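Local coordinates for extracellular solute-binding protein family 1 (Arthrobacter chlorophenolicus, PDB 4R2F) that binds the disaccharide laminaribiose and, as an extracellular solute-binding protein, probably hands its sugar to a membrane transporter, at residues D130-G135 and P349-I354; D154-W159 and A305-P310; G193-S198 and S269-G274; L214-G219 and A298-D303; I291-P296 and V367-E372. One frame throughout, in Å; residues are numbered along the deposited sequence.

The five contacts illustrate how a solute-binding protein is tied together by residues far apart in sequence. Contact 2 pairs strand 145-161 with strand 306-316 at the bound disaccharide. Contact 3 reaches the same sheet through strand 273-275, and contact 5 through strand 291-294, their centres about 16 and 10 Å from that of contact 2. Contact 4 touches contact 2 through Ala-305 and Leu-307. Contact 1 lies about 32 Å from contact 3, centre to centre. Along the chain, contacts 3 and 4 are nested within contact 2, and contact 2 within contact 1; contact 5 crosses contacts 1, 2 and 4, so distant chain segments converge on the sheet that carries part of the sugar site.

Contact 1. Residues D130-G135 and P349-I354; sequences DDFLPG and PVFKSI
Asp-131 turns its CG away from its own backbone N (chi1 -168°), carrying the carboxylate across to Ser-353, while Phe-132 and Phe-351 both set CG opposite their carbonyl carbons, laying their rings side by side and pointing the same way. The rings form an offset stack with centroids 4.5 Å apart and planes at 22°. Phe-351 CE1 sits over one face of the Phe-132 ring, near its rim. Around this pair the backbones form a single bridge: Lys-352 N donates to Asp-131 O at 2.7 Å, and Leu-133 N to Val-350 O at 2.8 Å. The isobutyl group of Leu-133 lies against the neighbouring main chain, with CD1 3.6 Å from Pro-349 O. On the polar side, Asp-131 OD1 accepts from Ser-353 N (2.9 Å) through its syn lone pair, and OD2 receives Ser-353 OG at 2.5 Å, also on the syn side. The loop before strand 141-142 is thereby fastened to the start of helix 352-355, with Val-149 and Pro-150 of strand 145-161 packing on Phe-132. Two bonds, one to each oxygen, should fix the rotation of the carboxylate, and its negative charge probably suits the first turn of a helix.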
# COMPACT_ATOMS: atom_id res chain seq x y z
N ASP A 130 0.02 -18.53 -16.38
CA ASP A 130 0.78 -19.54 -15.65
C ASP A 130 1.93 -18.95 -14.83
O ASP A 130 2.40 -19.62 -13.92
CB ASP A 130 1.36 -20.57 -16.62
CG ASP A 130 2.07 -21.68 -15.91
OD1 ASP A 130 1.38 -22.45 -15.21
OD2 ASP A 130 3.30 -21.77 -16.03
N ASP A 131 2.40 -17.75 -15.14
CA ASP A 131 3.50 -17.10 -14.38
C ASP A 131 3.00 -16.32 -13.13
O ASP A 131 3.79 -15.89 -12.31
CB ASP A 131 4.30 -16.19 -15.31
CG ASP A 131 5.62 -15.71 -14.72
OD1 ASP A 131 6.29 -16.46 -13.98
OD2 ASP A 131 6.00 -14.56 -15.01
N PHE A 132 1.69 -16.15 -12.98
CA PHE A 132 1.17 -15.44 -11.80
C PHE A 132 1.57 -16.23 -10.57
O PHE A 132 1.62 -17.44 -10.63
CB PHE A 132 -0.36 -15.32 -11.79
CG PHE A 132 -0.88 -14.14 -12.56
CD1 PHE A 132 -0.52 -12.85 -12.21
CD2 PHE A 132 -1.77 -14.32 -13.63
CE1 PHE A 132 -1.00 -11.75 -12.92
CE2 PHE A 132 -2.27 -13.24 -14.33
CZ PHE A 132 -1.88 -11.95 -13.97
N LEU A 133 1.85 -15.55 -9.47
CA LEU A 133 2.08 -16.23 -8.21
C LEU A 133 0.78 -16.83 -7.73
O LEU A 133 -0.31 -16.39 -8.14
CB LEU A 133 2.68 -15.29 -7.16
CG LEU A 133 4.13 -14.86 -7.41
CD1 LEU A 133 4.42 -13.65 -6.53
CD2 LEU A 133 5.10 -15.99 -7.11
N PRO A 134 0.87 -17.87 -6.89
CA PRO A 134 -0.36 -18.47 -6.38
C PRO A 134 -1.17 -17.49 -5.54
O PRO A 134 -0.60 -16.71 -4.76
CB PRO A 134 0.14 -19.65 -5.52
CG PRO A 134 1.56 -19.87 -5.92
CD PRO A 134 2.08 -18.53 -6.35
N GLY A 135 -2.48 -17.52 -5.71
CA GLY A 135 -3.40 -16.71 -4.92
C GLY A 135 -3.54 -15.24 -5.31
O GLY A 135 -4.29 -14.51 -4.65
N PRO A 349 6.60 -7.98 -6.97
CA PRO A 349 5.90 -8.43 -8.19
C PRO A 349 4.84 -9.49 -7.92
O PRO A 349 4.81 -10.07 -6.84
CB PRO A 349 7.03 -9.01 -9.06
CG PRO A 349 8.11 -9.36 -8.11
CD PRO A 349 7.99 -8.46 -6.91
N VAL A 350 3.96 -9.71 -8.90
CA VAL A 350 2.95 -10.77 -8.79
C VAL A 350 3.23 -11.92 -9.78
O VAL A 350 2.42 -12.85 -9.92
CB VAL A 350 1.51 -10.25 -9.03
CG1 VAL A 350 1.13 -9.24 -7.95
CG2 VAL A 350 1.35 -9.66 -10.44
N PHE A 351 4.38 -11.83 -10.44
CA PHE A 351 4.80 -12.81 -11.43
C PHE A 351 6.04 -13.53 -10.96
O PHE A 351 7.02 -12.91 -10.56
CB PHE A 351 5.08 -12.14 -12.77
CG PHE A 351 3.84 -11.69 -13.49
CD1 PHE A 351 2.90 -12.61 -13.93
CD2 PHE A 351 3.62 -10.35 -13.74
CE1 PHE A 351 1.76 -12.19 -14.59
CE2 PHE A 351 2.48 -9.93 -14.40
CZ PHE A 351 1.54 -10.85 -14.82
N LYS A 352 5.99 -14.86 -11.03
CA LYS A 352 7.08 -15.72 -10.54
C LYS A 352 8.45 -15.42 -11.19
O LYS A 352 9.47 -15.36 -10.50
CB LYS A 352 6.71 -17.20 -10.75
CG LYS A 352 7.75 -18.15 -10.24
CD LYS A 352 7.18 -19.53 -9.97
CE LYS A 352 8.06 -20.27 -8.98
NZ LYS A 352 8.05 -21.74 -9.20
N SER A 353 8.45 -15.23 -12.51
CA SER A 353 9.68 -14.93 -13.23
C SER A 353 10.34 -13.67 -12.71
O SER A 353 11.56 -13.59 -12.64
CB SER A 353 9.41 -14.78 -14.73
OG SER A 353 8.41 -13.81 -14.99
N ILE A 354 9.54 -12.67 -12.35
CA ILE A 354 10.11 -11.41 -11.85
C ILE A 354 10.71 -11.65 -10.47
O ILE A 354 11.78 -11.13 -10.16
CB ILE A 354 9.08 -10.27 -11.82
CG1 ILE A 354 8.51 -10.06 -13.22
CG2 ILE A 354 9.75 -9.00 -11.34
CD1 ILE A 354 7.39 -9.04 -13.34

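Contact 2. Residues D154-W159 and A305-P310; sequences DIRPLW and AALIFP. With BGC (beta-D-glucopyranose), chain B; BGC (beta-D-glucopyranose), chain C.
Asp-154 and Phe-309 form an antiparallel hydrogen-bonded pair between strands 145-161 and 306-316, two long strands of the central sheet that probably run through the hinge between the lobes of this solute-binding fold. Asp-154 N gives its hydrogen to Phe-309 O at 3.0 Å, and Phe-309 N returns one to Asp-154 O at 2.9 Å. Their side chains share the sheet face that meets the disaccharide; on the reverse face Ile-155 and Ile-308 cross through their CD1 methyls, 4.0 Å apart. Arg-156 starts alongside Leu-307, CG against CD2, then bends at chi2 (-80°), folding its guanidinium back over Asp-154. NH1 and NH2 grip OD1 and OD2 end-on, each bond 2.8 Å long, both approaching from above the carboxylate plane. His-207, itself bonded to the sugar, takes the hydrogen of Arg-156 NE through ND1, a bond that should help fix the guanidinium. Phe-309 presents one ring face to the chain B glucose, whose C2 lies 3.8 Å above it, offset toward the rim. One carboxylate oxygen serves both sugar units: Asp-154 OD2 accepts the O2 hydroxyls of the chain B and chain C glucoses, each at 2.6 Å, while Arg-156 NH2 lies 3.2 Å from chain C O3, the oxygen linking the two rings.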
# COMPACT_ATOMS: atom_id res chain seq x y z
N ASP A 154 1.92 -4.43 -2.58
CA ASP A 154 2.58 -3.34 -1.87
C ASP A 154 2.54 -3.70 -0.40
O ASP A 154 1.51 -3.56 0.25
CB ASP A 154 1.87 -2.02 -2.17
CG ASP A 154 2.56 -0.81 -1.53
OD1 ASP A 154 3.72 -0.89 -1.09
OD2 ASP A 154 1.89 0.24 -1.46
N ILE A 155 3.67 -4.17 0.09
CA ILE A 155 3.84 -4.66 1.44
C ILE A 155 4.54 -3.59 2.32
O ILE A 155 5.17 -2.69 1.79
CB ILE A 155 4.68 -5.97 1.41
CG1 ILE A 155 4.51 -6.78 2.71
CG2 ILE A 155 6.14 -5.70 1.11
CD1 ILE A 155 4.83 -8.25 2.55
N ARG A 156 4.39 -3.72 3.63
CA ARG A 156 4.78 -2.70 4.61
C ARG A 156 5.86 -3.20 5.58
O ARG A 156 5.56 -3.60 6.71
CB ARG A 156 3.55 -2.23 5.40
CG ARG A 156 2.58 -1.41 4.55
CD ARG A 156 3.07 0.04 4.40
NE ARG A 156 2.34 0.74 3.35
CZ ARG A 156 2.55 0.58 2.05
NH1 ARG A 156 3.54 -0.18 1.61
NH2 ARG A 156 1.81 1.26 1.18
N PRO A 157 7.12 -3.19 5.13
CA PRO A 157 8.17 -3.67 6.00
C PRO A 157 8.59 -2.61 7.00
O PRO A 157 8.39 -1.42 6.80
CB PRO A 157 9.33 -3.99 5.04
CG PRO A 157 8.85 -3.65 3.66
CD PRO A 157 7.65 -2.76 3.83
N LEU A 158 9.20 -3.09 8.08
CA LEU A 158 9.89 -2.23 9.02
C LEU A 158 11.34 -2.12 8.55
O LEU A 158 11.90 -3.06 7.97
CB LEU A 158 9.79 -2.81 10.41
CG LEU A 158 8.37 -2.83 11.00
CD1 LEU A 158 8.28 -3.77 12.18
CD2 LEU A 158 7.93 -1.44 11.42
N TRP A 159 11.91 -0.93 8.73
CA TRP A 159 13.27 -0.61 8.31
C TRP A 159 13.98 0.04 9.46
O TRP A 159 13.32 0.63 10.33
CB TRP A 159 13.26 0.39 7.13
CG TRP A 159 12.73 -0.18 5.88
CD1 TRP A 159 11.42 -0.33 5.56
CD2 TRP A 159 13.48 -0.72 4.77
NE1 TRP A 159 11.30 -0.92 4.33
CE2 TRP A 159 12.55 -1.17 3.82
CE3 TRP A 159 14.84 -0.85 4.49
CZ2 TRP A 159 12.93 -1.75 2.61
CZ3 TRP A 159 15.22 -1.43 3.29
CH2 TRP A 159 14.27 -1.86 2.36
N ALA A 305 1.94 -9.93 12.30
CA ALA A 305 1.28 -9.62 11.02
C ALA A 305 2.07 -8.60 10.22
O ALA A 305 2.79 -7.78 10.79
CB ALA A 305 -0.13 -9.13 11.25
N ALA A 306 1.92 -8.68 8.89
CA ALA A 306 2.37 -7.65 7.96
C ALA A 306 1.16 -7.18 7.17
O ALA A 306 0.23 -7.95 6.93
CB ALA A 306 3.43 -8.19 7.01
N LEU A 307 1.16 -5.91 6.80
CA LEU A 307 0.09 -5.31 6.00
C LEU A 307 0.49 -5.36 4.53
O LEU A 307 1.63 -5.02 4.19
CB LEU A 307 -0.13 -3.87 6.43
CG LEU A 307 -1.12 -3.06 5.60
CD1 LEU A 307 -2.50 -3.71 5.67
CD2 LEU A 307 -1.18 -1.65 6.14
N ILE A 308 -0.43 -5.80 3.68
CA ILE A 308 -0.21 -5.88 2.24
C ILE A 308 -1.44 -5.39 1.45
O ILE A 308 -2.58 -5.55 1.89
CB ILE A 308 0.18 -7.33 1.84
CG1 ILE A 308 0.95 -7.36 0.52
CG2 ILE A 308 -1.05 -8.25 1.79
CD1 ILE A 308 1.60 -8.72 0.28
N PHE A 309 -1.16 -4.75 0.30
CA PHE A 309 -2.16 -4.22 -0.64
C PHE A 309 -2.04 -4.98 -1.96
O PHE A 309 -0.98 -4.99 -2.58
CB PHE A 309 -1.99 -2.72 -0.89
CG PHE A 309 -2.19 -1.91 0.34
CD1 PHE A 309 -1.14 -1.71 1.22
CD2 PHE A 309 -3.43 -1.38 0.65
CE1 PHE A 309 -1.31 -0.98 2.40
CE2 PHE A 309 -3.62 -0.64 1.82
CZ PHE A 309 -2.55 -0.46 2.69
N PRO A 310 -3.13 -5.63 -2.39
CA PRO A 310 -3.17 -6.34 -3.65
C PRO A 310 -3.48 -5.41 -4.81
O PRO A 310 -4.61 -5.38 -5.30
CB PRO A 310 -4.32 -7.32 -3.44
CG PRO A 310 -5.27 -6.59 -2.57
CD PRO A 310 -4.42 -5.72 -1.67
C2 BGC B . -1.47 1.26 -1.62
C3 BGC B . -2.86 1.19 -2.25
C4 BGC B . -3.84 2.02 -1.44
C5 BGC B . -3.32 3.45 -1.29
C6 BGC B . -4.21 4.29 -0.37
C1 BGC B . -1.08 2.72 -1.62
O2 BGC B . -0.53 0.48 -2.35
O3 BGC B . -3.31 -0.16 -2.33
O4 BGC B . -5.08 2.10 -2.12
O5 BGC B . -1.98 3.43 -0.76
O6 BGC B . -4.25 3.78 0.98
C2 BGC C . 2.45 3.64 -1.64
C3 BGC C . 0.95 3.99 -1.60
C4 BGC C . 0.76 5.28 -0.78
C5 BGC C . 1.69 6.40 -1.31
C6 BGC C . 1.51 7.74 -0.59
C1 BGC C . 3.27 4.85 -2.10
O1 BGC C . 4.67 4.57 -2.06
O2 BGC C . 2.65 2.51 -2.51
O3 BGC C . 0.22 2.84 -1.09
O4 BGC C . -0.58 5.78 -0.80
O5 BGC C . 3.01 5.94 -1.19
O6 BGC C . 1.67 7.55 0.82
O HOH W 1 3.47 -4.65 8.01

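Contact 3. Residues G193-S198 and S269-G274; sequences GFATGS and SKAAYG
Ala-195 and Tyr-273 join the two backbones through one clear hydrogen bond, from Ala-195 N to Tyr-273 O at 2.8 Å, nearly straight at 167° and in the carbonyl plane. Tyr-273 O also receives a CA-H...O contact from Phe-194 CA at 3.3 Å, so a single carbonyl is touched by two successive residues of the loop between helices 176-188 and 204-215. Both aromatic residues set CG opposite the backbone N (chi1 -156° for Phe-194 and -173° for Tyr-273), and their rings meet edge against edge. Phe-194 CD1 approaches Tyr-273 CD2 to 3.7 Å with neither ring offering a face to the other; this is a side contact of rims. Leu-158 of strand 145-161 touches both rings, and Leu-208 adds to the packing round Phe-194. To one side of the hydrogen bond the methyls of Ala-195 and Ala-271 abut, CB to CB at 3.6 Å, and Trp-266 of helix 259-267 covers both. On the other side Gly-193 O rests against Tyr-273 CB at 3.4 Å, near the edge of the tyrosine ring. Strand 273-275 pairs with strand 145-161 on its other flank, Gly-274 bonding to Trp-159, so the loop is attached alongside a strand of the central sheet. The chemistry is mainly apolar: one good backbone bond sets the alignment and small or aromatic groups fill the rest, at the cost of leaving Gly-193 O buried without a polar partner.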
# COMPACT_ATOMS: atom_id res chain seq x y z
N GLY A 193 12.37 7.57 16.56
CA GLY A 193 12.26 6.14 16.85
C GLY A 193 11.18 5.40 16.09
O GLY A 193 11.21 4.18 16.05
N PHE A 194 10.21 6.11 15.52
CA PHE A 194 9.19 5.48 14.71
C PHE A 194 8.66 6.50 13.71
O PHE A 194 7.69 7.24 13.98
CB PHE A 194 8.09 4.90 15.60
CG PHE A 194 7.32 3.77 14.98
CD1 PHE A 194 7.91 2.55 14.76
CD2 PHE A 194 5.99 3.92 14.67
CE1 PHE A 194 7.21 1.50 14.21
CE2 PHE A 194 5.28 2.88 14.13
CZ PHE A 194 5.89 1.67 13.88
N ALA A 195 9.29 6.50 12.54
CA ALA A 195 9.04 7.50 11.53
C ALA A 195 7.79 7.12 10.79
O ALA A 195 7.62 5.97 10.37
CB ALA A 195 10.21 7.60 10.57
N THR A 196 6.92 8.11 10.63
CA THR A 196 5.70 7.96 9.87
C THR A 196 5.27 9.36 9.38
O THR A 196 5.99 10.33 9.58
CB THR A 196 4.60 7.25 10.68
OG1 THR A 196 3.57 6.81 9.80
CG2 THR A 196 4.01 8.16 11.73
N GLY A 197 4.12 9.45 8.73
CA GLY A 197 3.62 10.70 8.26
C GLY A 197 2.20 10.60 7.78
O GLY A 197 1.83 9.59 7.18
N SER A 198 1.43 11.66 8.00
CA SER A 198 0.04 11.73 7.55
C SER A 198 -0.31 13.04 6.87
O SER A 198 -1.49 13.41 6.78
CB SER A 198 -0.93 11.46 8.71
OG SER A 198 -0.85 12.47 9.69
N SER A 269 19.23 10.72 7.79
CA SER A 269 19.62 10.11 9.08
C SER A 269 18.93 10.75 10.26
O SER A 269 19.52 10.89 11.34
CB SER A 269 21.15 10.09 9.28
OG SER A 269 21.74 9.34 8.23
N LYS A 270 17.67 11.11 10.06
CA LYS A 270 16.81 11.57 11.14
C LYS A 270 15.95 10.37 11.63
O LYS A 270 15.74 10.20 12.83
CB LYS A 270 15.97 12.76 10.67
CG LYS A 270 16.11 13.99 11.55
CD LYS A 270 15.52 13.77 12.93
CE LYS A 270 15.83 14.95 13.83
NZ LYS A 270 14.99 14.91 15.06
N ALA A 271 15.48 9.53 10.71
CA ALA A 271 14.62 8.40 11.04
C ALA A 271 15.47 7.20 11.37
O ALA A 271 16.26 6.79 10.54
CB ALA A 271 13.71 8.08 9.86
N ALA A 272 15.29 6.60 12.54
CA ALA A 272 16.03 5.39 12.90
C ALA A 272 15.26 4.11 12.61
O ALA A 272 15.86 3.08 12.40
CB ALA A 272 16.43 5.41 14.37
N TYR A 273 13.93 4.17 12.64
CA TYR A 273 13.12 2.96 12.58
C TYR A 273 11.72 3.35 12.15
O TYR A 273 11.28 4.47 12.41
CB TYR A 273 13.14 2.29 13.95
CG TYR A 273 12.47 0.93 14.06
CD1 TYR A 273 13.16 -0.24 13.73
CD2 TYR A 273 11.17 0.80 14.53
CE1 TYR A 273 12.55 -1.49 13.84
CE2 TYR A 273 10.56 -0.44 14.64
CZ TYR A 273 11.25 -1.58 14.30
OH TYR A 273 10.66 -2.81 14.43
N GLY A 274 11.06 2.48 11.41
CA GLY A 274 9.68 2.72 11.02
C GLY A 274 9.15 1.83 9.92
O GLY A 274 9.88 1.05 9.34

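Contact 4. Residues L214-G219 and A298-D303; sequences LNNGGG and AGPHGD
Asn-216 meets His-301, and Gly-217 meets Asp-303, across this junction, and no clear direct hydrogen bond joins the segments; a water does so instead. It donates to Asn-216 OD1 at 2.7 Å and to Asp-303 OD1 at 2.8 Å, and accepts from His-301 N at 2.9 Å, bridging three residues. Close to that water, Asn-216 OD1 also rests 3.2 Å from Pro-300 CD and lies at the edge of the His-301 ring, near its plane, with the amide and imidazole planes only 19° apart. Asp-303 reaches across from its own side: CB packs against Asn-215 O at 3.2 Å, and OD2 lies 3.6 Å from Gly-217 CA. Asn-216 can meet the loop because its amide swings to the side of the carbonyl carbon (chi1 -160°), although the CB leaves in the other direction. The next shell comes from helix 232-246. Arg-233 NH1 pairs with Asp-303 OD1 in a salt bridge and also bonds Asn-216 O, while Glu-236 OE2 accepts from both Asn-216 ND2 and His-301 NE2. Backbone geometry sets the rest: helix 204-215 ends in a Schellman motif with Gly-217 at positive phi, and a type I turn from Gly-299 to Gly-302 shapes the loop before strand 306-316. The clear polar links between helix end and turn are thus indirect, through one shared water and two charged residues of a third element that each touch both sides, which probably restrains the amide of Asn-216 at both its oxygen and its nitrogen.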
# COMPACT_ATOMS: atom_id res chain seq x y z
N LEU A 214 -3.59 -5.02 13.18
CA LEU A 214 -3.35 -6.39 12.69
C LEU A 214 -2.25 -7.09 13.47
O LEU A 214 -2.38 -8.26 13.82
CB LEU A 214 -2.99 -6.37 11.20
CG LEU A 214 -4.07 -5.83 10.28
CD1 LEU A 214 -3.58 -5.96 8.85
CD2 LEU A 214 -5.39 -6.53 10.44
N ASN A 215 -1.20 -6.35 13.79
CA ASN A 215 -0.09 -6.86 14.56
C ASN A 215 -0.51 -7.31 15.97
O ASN A 215 0.13 -8.15 16.56
CB ASN A 215 0.99 -5.79 14.62
CG ASN A 215 2.36 -6.32 15.01
OD1 ASN A 215 2.53 -7.44 15.49
ND2 ASN A 215 3.35 -5.48 14.81
N ASN A 216 -1.61 -6.78 16.49
CA ASN A 216 -2.09 -7.23 17.79
C ASN A 216 -3.28 -8.19 17.71
O ASN A 216 -4.03 -8.32 18.68
CB ASN A 216 -2.51 -6.01 18.61
CG ASN A 216 -2.58 -6.29 20.10
OD1 ASN A 216 -1.81 -7.09 20.64
ND2 ASN A 216 -3.47 -5.58 20.79
N GLY A 217 -3.44 -8.87 16.57
CA GLY A 217 -4.54 -9.81 16.40
C GLY A 217 -5.88 -9.13 16.20
O GLY A 217 -6.91 -9.77 16.28
N GLY A 218 -5.89 -7.83 15.92
CA GLY A 218 -7.12 -7.08 15.70
C GLY A 218 -7.44 -6.92 14.25
O GLY A 218 -7.15 -7.80 13.45
N GLY A 219 -8.05 -5.79 13.91
CA GLY A 219 -8.49 -5.50 12.56
C GLY A 219 -9.79 -4.76 12.54
O GLY A 219 -10.51 -4.71 13.53
N ALA A 298 6.60 -8.78 17.39
CA ALA A 298 5.45 -9.39 18.00
C ALA A 298 4.68 -8.38 18.83
O ALA A 298 5.27 -7.56 19.52
CB ALA A 298 5.89 -10.56 18.88
N GLY A 299 3.36 -8.46 18.75
CA GLY A 299 2.48 -7.72 19.65
C GLY A 299 2.56 -8.28 21.07
O GLY A 299 3.20 -9.32 21.31
N PRO A 300 1.92 -7.61 22.03
CA PRO A 300 2.05 -7.99 23.43
C PRO A 300 1.43 -9.37 23.78
O PRO A 300 1.77 -9.92 24.80
CB PRO A 300 1.33 -6.85 24.18
CG PRO A 300 0.42 -6.25 23.17
CD PRO A 300 1.09 -6.41 21.85
N HIS A 301 0.58 -9.91 22.92
CA HIS A 301 0.04 -11.24 23.07
C HIS A 301 0.73 -12.27 22.16
O HIS A 301 0.28 -13.39 22.05
CB HIS A 301 -1.47 -11.22 22.77
CG HIS A 301 -2.24 -10.22 23.58
ND1 HIS A 301 -2.53 -10.40 24.91
CD2 HIS A 301 -2.78 -9.03 23.23
CE1 HIS A 301 -3.22 -9.37 25.36
NE2 HIS A 301 -3.39 -8.52 24.36
N GLY A 302 1.80 -11.89 21.48
CA GLY A 302 2.54 -12.81 20.63
C GLY A 302 2.18 -12.80 19.14
O GLY A 302 2.82 -13.50 18.36
N ASP A 303 1.20 -11.99 18.74
CA ASP A 303 0.75 -11.96 17.36
C ASP A 303 1.76 -11.31 16.41
O ASP A 303 2.42 -10.33 16.75
CB ASP A 303 -0.60 -11.24 17.24
CG ASP A 303 -1.69 -11.88 18.09
OD1 ASP A 303 -1.72 -11.65 19.31
OD2 ASP A 303 -2.53 -12.59 17.52
O HOH W 2 -0.42 -9.34 20.26

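Contact 5. Residues I291-P296 and V367-E372; sequences IVVASP and VKIVNE
Val-293 and Ile-369 supply part of the apolar contact, crossing at about a right angle with Val-293 CG2 4.1 Å from Ile-369 CD1. The aliphatic chain of Lys-368 slides past the same valine in the opposite direction, its CD 3.7 Å from Val-293 CG1. At the other end Pro-296 CD sits 3.8 Å from Glu-372 CB. Strand 291-294 and helix 367-372 run nearly parallel, their axes 9° apart in direction and 9.0 Å at closest approach; the helix packs on the face of the sheet that carries Val-293 and Ile-155, where strand 291-294 pairs antiparallel with strand 145-161. Trp-159 of that neighbouring strand packs on Val-293, and Ile-155 on Ile-369. Polar bonds flank the apolar part. The all-extended chain of Lys-368 (chi1 -175°) delivers NZ to Val-293 O at 2.9 Å, arriving above the carbonyl plane. Ser-295 OG donates to Glu-372 OE1 at 2.7 Å, using the syn lone pair of that oxygen. Tyr-373, just beyond the segment, binds Ala-294 O through its hydroxyl. Finally, a water accepts from both Lys-368 NZ, at 3.0 Å, and Ser-295 N, at 3.1 Å, giving the ammonium group a second oxygen partner.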
# COMPACT_ATOMS: atom_id res chain seq x y z
N ILE A 291 20.60 1.71 5.55
CA ILE A 291 19.15 1.50 5.73
C ILE A 291 18.81 0.08 5.33
O ILE A 291 19.00 -0.31 4.17
CB ILE A 291 18.31 2.44 4.86
CG1 ILE A 291 18.55 3.90 5.27
CG2 ILE A 291 16.84 2.08 5.00
CD1 ILE A 291 17.99 4.90 4.27
N VAL A 292 18.27 -0.67 6.29
CA VAL A 292 18.11 -2.12 6.20
C VAL A 292 16.73 -2.59 6.69
O VAL A 292 16.14 -1.99 7.61
CB VAL A 292 19.22 -2.80 7.04
CG1 VAL A 292 19.00 -4.30 7.19
CG2 VAL A 292 20.58 -2.51 6.42
N VAL A 293 16.23 -3.66 6.10
CA VAL A 293 14.94 -4.25 6.56
C VAL A 293 15.09 -4.87 7.94
O VAL A 293 16.07 -5.58 8.20
CB VAL A 293 14.41 -5.29 5.55
CG1 VAL A 293 13.19 -6.04 6.09
CG2 VAL A 293 14.05 -4.59 4.25
N ALA A 294 14.16 -4.54 8.83
CA ALA A 294 14.12 -5.12 10.18
C ALA A 294 13.13 -6.29 10.20
O ALA A 294 12.19 -6.33 9.41
CB ALA A 294 13.71 -4.05 11.20
N SER A 295 13.32 -7.23 11.13
CA SER A 295 12.38 -8.35 11.25
C SER A 295 11.04 -7.87 11.80
O SER A 295 11.00 -6.92 12.59
CB SER A 295 12.95 -9.45 12.15
OG SER A 295 14.09 -10.06 11.53
N PRO A 296 9.94 -8.53 11.40
CA PRO A 296 8.65 -8.19 12.00
C PRO A 296 8.71 -8.36 13.51
O PRO A 296 9.52 -9.14 14.02
CB PRO A 296 7.66 -9.19 11.38
CG PRO A 296 8.38 -9.88 10.29
CD PRO A 296 9.86 -9.65 10.45
N VAL A 367 14.77 -10.19 -0.32
CA VAL A 367 14.65 -11.57 0.17
C VAL A 367 14.09 -11.62 1.59
O VAL A 367 13.24 -12.47 1.90
CB VAL A 367 15.99 -12.33 0.08
CG1 VAL A 367 15.92 -13.65 0.84
CG2 VAL A 367 16.33 -12.57 -1.38
N LYS A 368 14.54 -10.71 2.44
CA LYS A 368 14.03 -10.70 3.81
C LYS A 368 12.51 -10.41 3.86
O LYS A 368 11.77 -10.99 4.67
CB LYS A 368 14.81 -9.70 4.63
CG LYS A 368 14.45 -9.69 6.10
CD LYS A 368 15.48 -8.90 6.87
CE LYS A 368 15.20 -8.91 8.34
NZ LYS A 368 16.31 -8.31 9.13
N ILE A 369 12.05 -9.53 2.98
CA ILE A 369 10.62 -9.19 2.89
C ILE A 369 9.80 -10.40 2.46
O ILE A 369 8.76 -10.71 3.06
CB ILE A 369 10.41 -8.00 1.92
CG1 ILE A 369 10.99 -6.73 2.53
CG2 ILE A 369 8.94 -7.79 1.59
CD1 ILE A 369 11.27 -5.66 1.50
N VAL A 370 10.27 -11.07 1.41
CA VAL A 370 9.66 -12.31 0.95
C VAL A 370 9.60 -13.34 2.04
O VAL A 370 8.57 -13.96 2.27
CB VAL A 370 10.40 -12.86 -0.30
CG1 VAL A 370 9.85 -14.20 -0.78
CG2 VAL A 370 10.24 -11.86 -1.44
N ASN A 371 10.71 -13.51 2.74
CA ASN A 371 10.81 -14.62 3.68
C ASN A 371 10.14 -14.37 5.02
O ASN A 371 9.67 -15.29 5.61
CB ASN A 371 12.27 -15.01 3.91
CG ASN A 371 12.90 -15.67 2.68
OD1 ASN A 371 12.22 -15.98 1.71
ND2 ASN A 371 14.21 -15.83 2.71
N GLU A 372 10.12 -13.12 5.48
CA GLU A 372 9.64 -12.79 6.81
C GLU A 372 8.34 -12.04 6.81
O GLU A 372 7.59 -12.17 7.75
CB GLU A 372 10.69 -11.99 7.58
CG GLU A 372 12.01 -12.78 7.76
CD GLU A 372 13.01 -12.13 8.71
OE1 GLU A 372 12.61 -11.32 9.59
OE2 GLU A 372 14.21 -12.47 8.60
O HOH W 3 16.29 -7.30 11.95